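Local atomic coordinates of N-acetylglucosamine 2-epimerase (Xylella fastidiosa, PDB entry 3GT5), a protein that belongs to the N-acylglucosamine 2-epimerase family and probably acts as an isomerase on a sugar substrate. Residues P24-I27 and G32-H35; V52-F57 and D86-P91; F59-A64 and L74-H79. One frame throughout, in Å; residues are numbered along the deposited sequence.

How the interactions relate
Interaction 1 is a partly buried contact within the loop between helix 8-22 and strand 36-37, while interactions 2 and 3 are buried and both tie helix 51-68 to helix 71-88. The chemistry follows the place. Loop segments 24-27 and 32-35 meet through one backbone hydrogen bond flanked by two phenylalanine rings; interaction 3, toward the connected end of the helical hairpin, is wholly apolar; interaction 2, where the nearest CA atoms stand farther apart than in interaction 3, is a single polar side-chain bond. The loop lies against both other contacts: Phe33 packs on Phe57 and Tyr61, His35 on Ser53 and Ser54, and Gly32 O probably accepts a hydrogen bond from His79 NE2.

Interaction 1: P24-I27 and G32-H35; sequences PRCI and GFFH
The Phe33 ring receives segment 24-27 at its edge: Cys26 O lies in the ring plane, and Ile27 CG1 sits near that plane, 3.9 Å from Phe33 CE1. Cys26 SG, 3.8 Å from Phe33 CD1, makes an oblique sulfur-aromatic contact, its line to the ring centroid 62° off the normal. The Phe34 ring has Arg25 O at its edge, 3.5 Å from CD2, while Ile27 O approaches CE2 obliquely at 3.5 Å. Between the two rings runs the backbone link, Phe34 N to Cys26 O at 2.8 Å, with an N-H...O angle of 149°. The same carbonyl takes a CA-H...O contact from Phe33 CA at 3.0 Å, so two neighbouring residues close on one oxygen. The result is a single beta bridge, Ile27 with Phe33, inside the loop that joins helix 8-22 to strand 36-37; a type I turn, Pro24 to Ile27, leads into it after a cis peptide bond before Pro24. With CG1 beside its backbone N (chi1 -63°), Ile27 runs alongside Phe33, both pointing the same way. Cys26 and Ile27 also touch Tyr61 of helix 51-68, whereas Phe34 packs on Arg49 of strand 48-50 and on Ala46.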
loop_
_atom_site.group_PDB
_atom_site.type_symbol
_atom_site.label_atom_id
_atom_site.label_comp_id
_atom_site.label_asym_id
_atom_site.label_seq_id
_atom_site.Cartn_x
_atom_site.Cartn_y
_atom_site.Cartn_z
ATOM N N PRO A 24 14.418 1.375 17.548
ATOM C CA PRO A 24 15.408 1.008 16.534
ATOM C C PRO A 24 15.560 -0.516 16.291
ATOM O O PRO A 24 16.475 -0.958 15.582
ATOM C CB PRO A 24 16.687 1.579 17.126
ATOM C CG PRO A 24 16.539 1.193 18.589
ATOM C CD PRO A 24 15.048 1.485 18.883
ATOM N N ARG A 25 14.656 -1.320 16.833
ATOM C CA ARG A 25 14.807 -2.772 16.788
ATOM C C ARG A 25 14.758 -3.391 15.380
ATOM O O ARG A 25 15.317 -4.469 15.165
ATOM C CB ARG A 25 13.773 -3.442 17.682
ATOM C CG ARG A 25 14.100 -3.280 19.157
ATOM C CD ARG A 25 13.003 -3.809 20.062
ATOM N NE ARG A 25 11.689 -3.255 19.708
ATOM C CZ ARG A 25 10.559 -3.571 20.330
ATOM N NH1 ARG A 25 9.398 -3.027 19.940
ATOM N NH2 ARG A 25 10.590 -4.399 21.358
ATOM N N CYS A 26 14.134 -2.685 14.424
ATOM C CA CYS A 26 14.041 -3.203 13.065
ATOM C C CYS A 26 15.343 -3.105 12.258
ATOM O O CYS A 26 15.456 -3.733 11.201
ATOM C CB CYS A 26 12.904 -2.514 12.281
ATOM S SG CYS A 26 13.224 -0.765 11.917
ATOM N N ILE A 27 16.314 -2.329 12.742
ATOM C CA ILE A 27 17.533 -2.024 11.974
ATOM C C ILE A 27 18.570 -3.138 12.155
ATOM O O ILE A 27 18.961 -3.508 13.297
ATOM C CB ILE A 27 18.119 -0.645 12.360
ATOM C CG1 ILE A 27 17.137 0.500 12.011
ATOM C CG2 ILE A 27 19.487 -0.447 11.719
ATOM C CD1 ILE A 27 17.488 1.775 12.695
ATOM N N GLY A 32 20.118 -3.561 5.866
ATOM C CA GLY A 32 18.660 -3.452 5.792
ATOM C C GLY A 32 17.966 -3.559 7.146
ATOM O O GLY A 32 18.538 -3.210 8.199
ATOM N N PHE A 33 16.747 -4.099 7.105
ATOM C CA PHE A 33 15.888 -4.232 8.266
ATOM C C PHE A 33 15.480 -5.681 8.454
ATOM O O PHE A 33 15.396 -6.449 7.477
ATOM C CB PHE A 33 14.630 -3.368 8.085
ATOM C CG PHE A 33 14.913 -1.941 7.764
ATOM C CD1 PHE A 33 15.251 -1.021 8.762
ATOM C CD2 PHE A 33 14.899 -1.502 6.460
ATOM C CE1 PHE A 33 15.497 0.350 8.430
ATOM C CE2 PHE A 33 15.191 -0.181 6.139
ATOM C CZ PHE A 33 15.482 0.742 7.133
ATOM N N PHE A 34 15.196 -6.051 9.701
ATOM C CA PHE A 34 14.544 -7.324 9.992
ATOM C C PHE A 34 13.070 -7.174 9.559
ATOM O O PHE A 34 12.469 -6.086 9.680
ATOM C CB PHE A 34 14.624 -7.673 11.471
ATOM C CG PHE A 34 16.022 -7.740 11.989
ATOM C CD1 PHE A 34 16.869 -8.805 11.617
ATOM C CD2 PHE A 34 16.515 -6.749 12.831
ATOM C CE1 PHE A 34 18.190 -8.870 12.089
ATOM C CE2 PHE A 34 17.844 -6.817 13.292
ATOM C CZ PHE A 34 18.665 -7.885 12.919
ATOM N N HIS A 35 12.486 -8.255 9.068
ATOM C CA HIS A 35 11.148 -8.205 8.458
ATOM C C HIS A 35 10.044 -9.017 9.165
ATOM O O HIS A 35 8.907 -9.006 8.714
ATOM C CB HIS A 35 11.239 -8.628 6.987
ATOM C CG HIS A 35 12.056 -7.698 6.151
ATOM N ND1 HIS A 35 12.408 -7.981 4.852
ATOM C CD2 HIS A 35 12.590 -6.486 6.430
ATOM C CE1 HIS A 35 13.110 -6.977 4.358
ATOM N NE2 HIS A 35 13.214 -6.042 5.286
#

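Interaction 2: V52-F57 and D86-P91; sequences VSSTRF and DVHRNP
Ser54 and His88 meet because each sends its side chain back beside its own backbone N: OG of Ser54 stands anti to the carbonyl carbon (chi1 -68°), as does CG of His88 (chi1 -77°), and both CB atoms already point across the gap. The imidazole then spans most of the distance, its far nitrogen leading. Ser54 OG lies 2.8 Å from His88 NE2, at the edge of the ring and near its plane, in a hydrogen bond for which either atom could be the donor. The flank of the serine follows close behind, with Ser54 CB 3.4 Å from His88 NE2 and 3.9 Å from His88 CD2. This one pair carries the whole contact between 52-57 and 86-91; the backbones stay well apart, Ser54 CA being 8.9 Å from His88 CA. The other ring nitrogen is used too: His88 ND1 is hydrogen-bonded to Ala97 O, so the imidazole is gripped at both nitrogens, which fixes its rotation. Tyr83 meets the ring nearly at right angles, and Leu100 of strand 99-101 packs on it. On the serine side, His35 touches Ser54. His88 is the last helical residue of 71-88, the chain leaving helical geometry at Arg89. The arrangement is a buried polar cross-link between the start of one helix and the end of the next in an antiparallel helical hairpin, consistent with the (alpha/alpha)6-barrel fold of this family.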
loop_
_atom_site.group_PDB
_atom_site.type_symbol
_atom_site.label_atom_id
_atom_site.label_comp_id
_atom_site.label_asym_id
_atom_site.label_seq_id
_atom_site.Cartn_x
_atom_site.Cartn_y
_atom_site.Cartn_z
ATOM N N VAL A 52 9.180 -6.230 -0.508
ATOM C CA VAL A 52 8.074 -5.335 -0.102
ATOM C C VAL A 52 8.381 -4.724 1.300
ATOM O O VAL A 52 8.107 -3.546 1.506
ATOM C CB VAL A 52 6.649 -6.048 -0.201
ATOM C CG1 VAL A 52 5.497 -5.147 0.384
ATOM C CG2 VAL A 52 6.318 -6.391 -1.696
ATOM N N SER A 53 8.916 -5.493 2.239
ATOM C CA SER A 53 9.354 -4.890 3.531
ATOM C C SER A 53 10.556 -3.940 3.402
ATOM O O SER A 53 10.570 -2.823 3.997
ATOM C CB SER A 53 9.583 -5.954 4.610
ATOM O OG SER A 53 8.340 -6.391 5.105
ATOM N N SER A 54 11.570 -4.357 2.649
ATOM C CA SER A 54 12.772 -3.526 2.456
ATOM C C SER A 54 12.397 -2.128 1.935
ATOM O O SER A 54 12.932 -1.107 2.387
ATOM C CB SER A 54 13.776 -4.175 1.471
ATOM O OG SER A 54 14.363 -5.343 2.014
ATOM N N THR A 55 11.493 -2.072 0.980
ATOM C CA THR A 55 11.038 -0.785 0.427
ATOM C C THR A 55 10.065 -0.032 1.354
ATOM O O THR A 55 10.166 1.197 1.509
ATOM C CB THR A 55 10.442 -1.007 -0.963
ATOM O OG1 THR A 55 9.402 -1.997 -0.896
ATOM C CG2 THR A 55 11.520 -1.429 -1.966
ATOM N N ARG A 56 9.108 -0.742 1.952
ATOM C CA ARG A 56 8.124 -0.084 2.812
ATOM C C ARG A 56 8.787 0.556 4.025
ATOM O O ARG A 56 8.353 1.605 4.481
ATOM C CB ARG A 56 7.017 -1.059 3.239
ATOM C CG ARG A 56 5.967 -1.251 2.130
ATOM C CD ARG A 56 4.915 -2.248 2.542
ATOM N NE ARG A 56 3.949 -2.475 1.465
ATOM C CZ ARG A 56 2.858 -3.239 1.598
ATOM N NH1 ARG A 56 2.560 -3.772 2.774
ATOM N NH2 ARG A 56 2.024 -3.402 0.570
ATOM N N PHE A 57 9.822 -0.081 4.577
ATOM C CA PHE A 57 10.530 0.540 5.718
ATOM C C PHE A 57 11.233 1.848 5.323
ATOM O O PHE A 57 11.352 2.744 6.132
ATOM C CB PHE A 57 11.567 -0.381 6.318
ATOM C CG PHE A 57 11.056 -1.262 7.424
ATOM C CD1 PHE A 57 10.597 -0.717 8.617
ATOM C CD2 PHE A 57 11.114 -2.641 7.297
ATOM C CE1 PHE A 57 10.146 -1.549 9.649
ATOM C CE2 PHE A 57 10.670 -3.481 8.335
ATOM C CZ PHE A 57 10.192 -2.916 9.505
ATOM N N ASP A 86 22.098 -2.350 -3.158
ATOM C CA ASP A 86 23.306 -3.169 -3.093
ATOM C C ASP A 86 23.046 -4.642 -2.939
ATOM O O ASP A 86 23.907 -5.469 -3.337
ATOM C CB ASP A 86 24.180 -2.699 -1.945
ATOM C CG ASP A 86 24.622 -1.258 -2.122
ATOM O OD1 ASP A 86 24.463 -0.696 -3.245
ATOM O OD2 ASP A 86 25.126 -0.681 -1.140
ATOM N N VAL A 87 21.877 -4.998 -2.387
ATOM C CA VAL A 87 21.575 -6.393 -2.092
ATOM C C VAL A 87 20.413 -6.915 -2.934
ATOM O O VAL A 87 20.528 -7.977 -3.514
ATOM C CB VAL A 87 21.333 -6.622 -0.604
ATOM C CG1 VAL A 87 21.076 -8.084 -0.300
ATOM C CG2 VAL A 87 22.531 -6.088 0.191
ATOM N N HIS A 88 19.298 -6.184 -3.018
ATOM C CA HIS A 88 18.163 -6.632 -3.853
ATOM C C HIS A 88 18.445 -6.502 -5.347
ATOM O O HIS A 88 18.114 -7.392 -6.115
ATOM C CB HIS A 88 16.854 -5.878 -3.547
ATOM C CG HIS A 88 16.178 -6.337 -2.297
ATOM N ND1 HIS A 88 15.356 -7.442 -2.261
ATOM C CD2 HIS A 88 16.233 -5.858 -1.028
ATOM C CE1 HIS A 88 14.888 -7.585 -1.027
ATOM N NE2 HIS A 88 15.388 -6.624 -0.267
ATOM N N ARG A 89 19.033 -5.394 -5.742
ATOM C CA ARG A 89 19.158 -5.080 -7.151
ATOM C C ARG A 89 20.252 -5.905 -7.824
ATOM O O ARG A 89 21.370 -5.991 -7.332
ATOM C CB ARG A 89 19.452 -3.620 -7.340
ATOM C CG ARG A 89 19.379 -3.139 -8.788
ATOM C CD ARG A 89 19.668 -1.652 -8.894
ATOM N NE ARG A 89 19.459 -1.248 -10.269
ATOM C CZ ARG A 89 20.411 -1.159 -11.189
ATOM N NH1 ARG A 89 21.687 -1.389 -10.859
ATOM N NH2 ARG A 89 20.085 -0.813 -12.430
ATOM N N ASN A 90 19.880 -6.499 -8.943
ATOM C CA ASN A 90 20.783 -7.246 -9.810
ATOM C C ASN A 90 21.338 -6.286 -10.874
ATOM O O ASN A 90 20.607 -5.843 -11.785
ATOM C CB ASN A 90 20.043 -8.426 -10.436
ATOM C CG ASN A 90 20.920 -9.245 -11.355
ATOM O OD1 ASN A 90 22.026 -8.821 -11.712
ATOM N ND2 ASN A 90 20.425 -10.411 -11.752
ATOM N N PRO A 91 22.616 -5.902 -10.737
ATOM C CA PRO A 91 23.217 -4.956 -11.689
ATOM C C PRO A 91 23.213 -5.442 -13.139
ATOM O O PRO A 91 23.182 -4.618 -14.036
ATOM C CB PRO A 91 24.674 -4.830 -11.181
ATOM C CG PRO A 91 24.597 -5.200 -9.746
ATOM C CD PRO A 91 23.594 -6.317 -9.701
#

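Interaction 3: F59-A64 and L74-H79; sequences FNYAMA and LDAVHH
The helical hairpin of 51-68 and 71-88, consistent with an all-helical barrel, is packed here through Tyr61 and Ala62 against Ala76 and Val77. The segments run nearly antiparallel, their axes 8.2 Å apart at closest approach and 149° between directions. Ala76 CB sits squarely over one face of the Tyr61 ring in a CH-pi contact, 3.4 Å from the ring centroid and only 7° off the normal. Beside it, Val77 rests CG2 against the backbone where Tyr61 passes into Ala62: CG2 lies 3.9 Å from Tyr61 CB, 3.8 Å from Ala62 CB and 3.3 Å from the backbone N of Ala62. A chi1 of 169° places it there, with CG1 anti to the backbone N and CG2 beside that N. The backbones come close, Tyr61 CA and Val77 CA 5.9 Å apart, which the small Ala62 and Ala76 probably help to allow. No hydrogen bond joins the two segments; the polar end of Tyr61 passes beyond them, its OH hydrogen-bonded to His23 ND1. Tyr61 also packs on Met19 of helix 8-22 and on Cys26 and Ile27 of the loop that follows, while Ala62 touches Cys124 of helix 112-127.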
loop_
_atom_site.group_PDB
_atom_site.type_symbol
_atom_site.label_atom_id
_atom_site.label_comp_id
_atom_site.label_asym_id
_atom_site.label_seq_id
_atom_site.Cartn_x
_atom_site.Cartn_y
_atom_site.Cartn_z
ATOM N N PHE A 59 9.913 3.986 3.165
ATOM C CA PHE A 59 8.762 4.892 3.279
ATOM C C PHE A 59 8.508 5.302 4.753
ATOM O O PHE A 59 8.352 6.493 5.023
ATOM C CB PHE A 59 7.502 4.253 2.622
ATOM C CG PHE A 59 6.231 4.983 2.864
ATOM C CD1 PHE A 59 5.718 5.822 1.892
ATOM C CD2 PHE A 59 5.504 4.787 4.041
ATOM C CE1 PHE A 59 4.509 6.482 2.082
ATOM C CE2 PHE A 59 4.275 5.472 4.255
ATOM C CZ PHE A 59 3.788 6.310 3.257
ATOM N N ASN A 60 8.420 4.319 5.664
ATOM C CA ASN A 60 8.133 4.521 7.102
ATOM C C ASN A 60 9.054 5.641 7.589
ATOM O O ASN A 60 8.633 6.620 8.199
ATOM C CB ASN A 60 8.535 3.308 7.958
ATOM C CG ASN A 60 7.538 2.155 7.986
ATOM O OD1 ASN A 60 6.583 2.087 7.200
ATOM N ND2 ASN A 60 7.757 1.223 8.970
ATOM N N TYR A 61 10.330 5.457 7.336
ATOM C CA TYR A 61 11.305 6.357 7.958
ATOM C C TYR A 61 11.365 7.690 7.236
ATOM O O TYR A 61 11.549 8.740 7.893
ATOM C CB TYR A 61 12.662 5.693 7.977
ATOM C CG TYR A 61 12.921 4.734 9.139
ATOM C CD1 TYR A 61 13.172 5.230 10.405
ATOM C CD2 TYR A 61 12.985 3.360 8.946
ATOM C CE1 TYR A 61 13.411 4.406 11.461
ATOM C CE2 TYR A 61 13.264 2.500 9.987
ATOM C CZ TYR A 61 13.464 3.047 11.262
ATOM O OH TYR A 61 13.798 2.247 12.338
ATOM N N ALA A 62 11.221 7.684 5.903
ATOM C CA ALA A 62 11.174 8.960 5.152
ATOM C C ALA A 62 10.021 9.836 5.548
ATOM O O ALA A 62 10.218 10.997 5.800
ATOM C CB ALA A 62 11.173 8.729 3.651
ATOM N N MET A 63 8.798 9.279 5.630
ATOM C CA MET A 63 7.642 10.065 5.981
ATOM C C MET A 63 7.747 10.540 7.456
ATOM O O MET A 63 7.386 11.664 7.782
ATOM C CB MET A 63 6.366 9.264 5.705
ATOM C CG MET A 63 6.191 8.914 4.207
ATOM S SD MET A 63 6.038 10.335 3.047
ATOM C CE MET A 63 4.471 10.901 3.646
ATOM N N ALA A 64 8.283 9.701 8.332
ATOM C CA ALA A 64 8.555 10.115 9.719
ATOM C C ALA A 64 9.597 11.232 9.832
ATOM O O ALA A 64 9.402 12.164 10.595
ATOM C CB ALA A 64 8.937 8.937 10.576
ATOM N N LEU A 74 16.393 9.900 9.211
ATOM C CA LEU A 74 17.129 10.154 7.945
ATOM C C LEU A 74 18.250 9.138 7.730
ATOM O O LEU A 74 18.418 8.631 6.633
ATOM C CB LEU A 74 17.660 11.598 7.884
ATOM C CG LEU A 74 18.331 12.103 6.570
ATOM C CD1 LEU A 74 17.398 11.985 5.395
ATOM C CD2 LEU A 74 18.787 13.532 6.733
ATOM N N ASP A 75 19.015 8.817 8.769
ATOM C CA ASP A 75 20.033 7.767 8.693
ATOM C C ASP A 75 19.477 6.406 8.265
ATOM O O ASP A 75 20.139 5.663 7.487
ATOM C CB ASP A 75 20.718 7.576 10.045
ATOM C CG ASP A 75 21.570 8.761 10.437
ATOM O OD1 ASP A 75 21.903 9.576 9.551
ATOM O OD2 ASP A 75 21.940 8.849 11.636
ATOM N N ALA A 76 18.288 6.084 8.788
ATOM C CA ALA A 76 17.633 4.816 8.469
ATOM C C ALA A 76 17.147 4.789 7.020
ATOM O O ALA A 76 17.185 3.722 6.411
ATOM C CB ALA A 76 16.448 4.523 9.423
ATOM N N VAL A 77 16.705 5.922 6.477
ATOM C CA VAL A 77 16.357 6.019 5.025
ATOM C C VAL A 77 17.569 5.631 4.164
ATOM O O VAL A 77 17.454 4.788 3.238
ATOM C CB VAL A 77 15.842 7.445 4.631
ATOM C CG1 VAL A 77 15.730 7.627 3.081
ATOM C CG2 VAL A 77 14.496 7.751 5.281
ATOM N N HIS A 78 18.738 6.225 4.468
ATOM C CA HIS A 78 20.000 5.856 3.757
ATOM C C HIS A 78 20.381 4.360 3.872
ATOM O O HIS A 78 20.672 3.693 2.885
ATOM C CB HIS A 78 21.185 6.733 4.263
ATOM C CG HIS A 78 21.193 8.129 3.705
ATOM N ND1 HIS A 78 20.303 9.107 4.094
ATOM C CD2 HIS A 78 21.993 8.712 2.774
ATOM C CE1 HIS A 78 20.562 10.233 3.442
ATOM N NE2 HIS A 78 21.580 10.015 2.634
ATOM N N HIS A 79 20.333 3.827 5.086
ATOM C CA HIS A 79 20.582 2.433 5.341
ATOM C C HIS A 79 19.647 1.530 4.518
ATOM O O HIS A 79 20.094 0.559 3.909
ATOM C CB HIS A 79 20.409 2.199 6.864
ATOM C CG HIS A 79 20.643 0.800 7.325
ATOM N ND1 HIS A 79 21.906 0.319 7.643
ATOM C CD2 HIS A 79 19.775 -0.193 7.640
ATOM C CE1 HIS A 79 21.801 -0.933 8.055
ATOM N NE2 HIS A 79 20.512 -1.261 8.083
#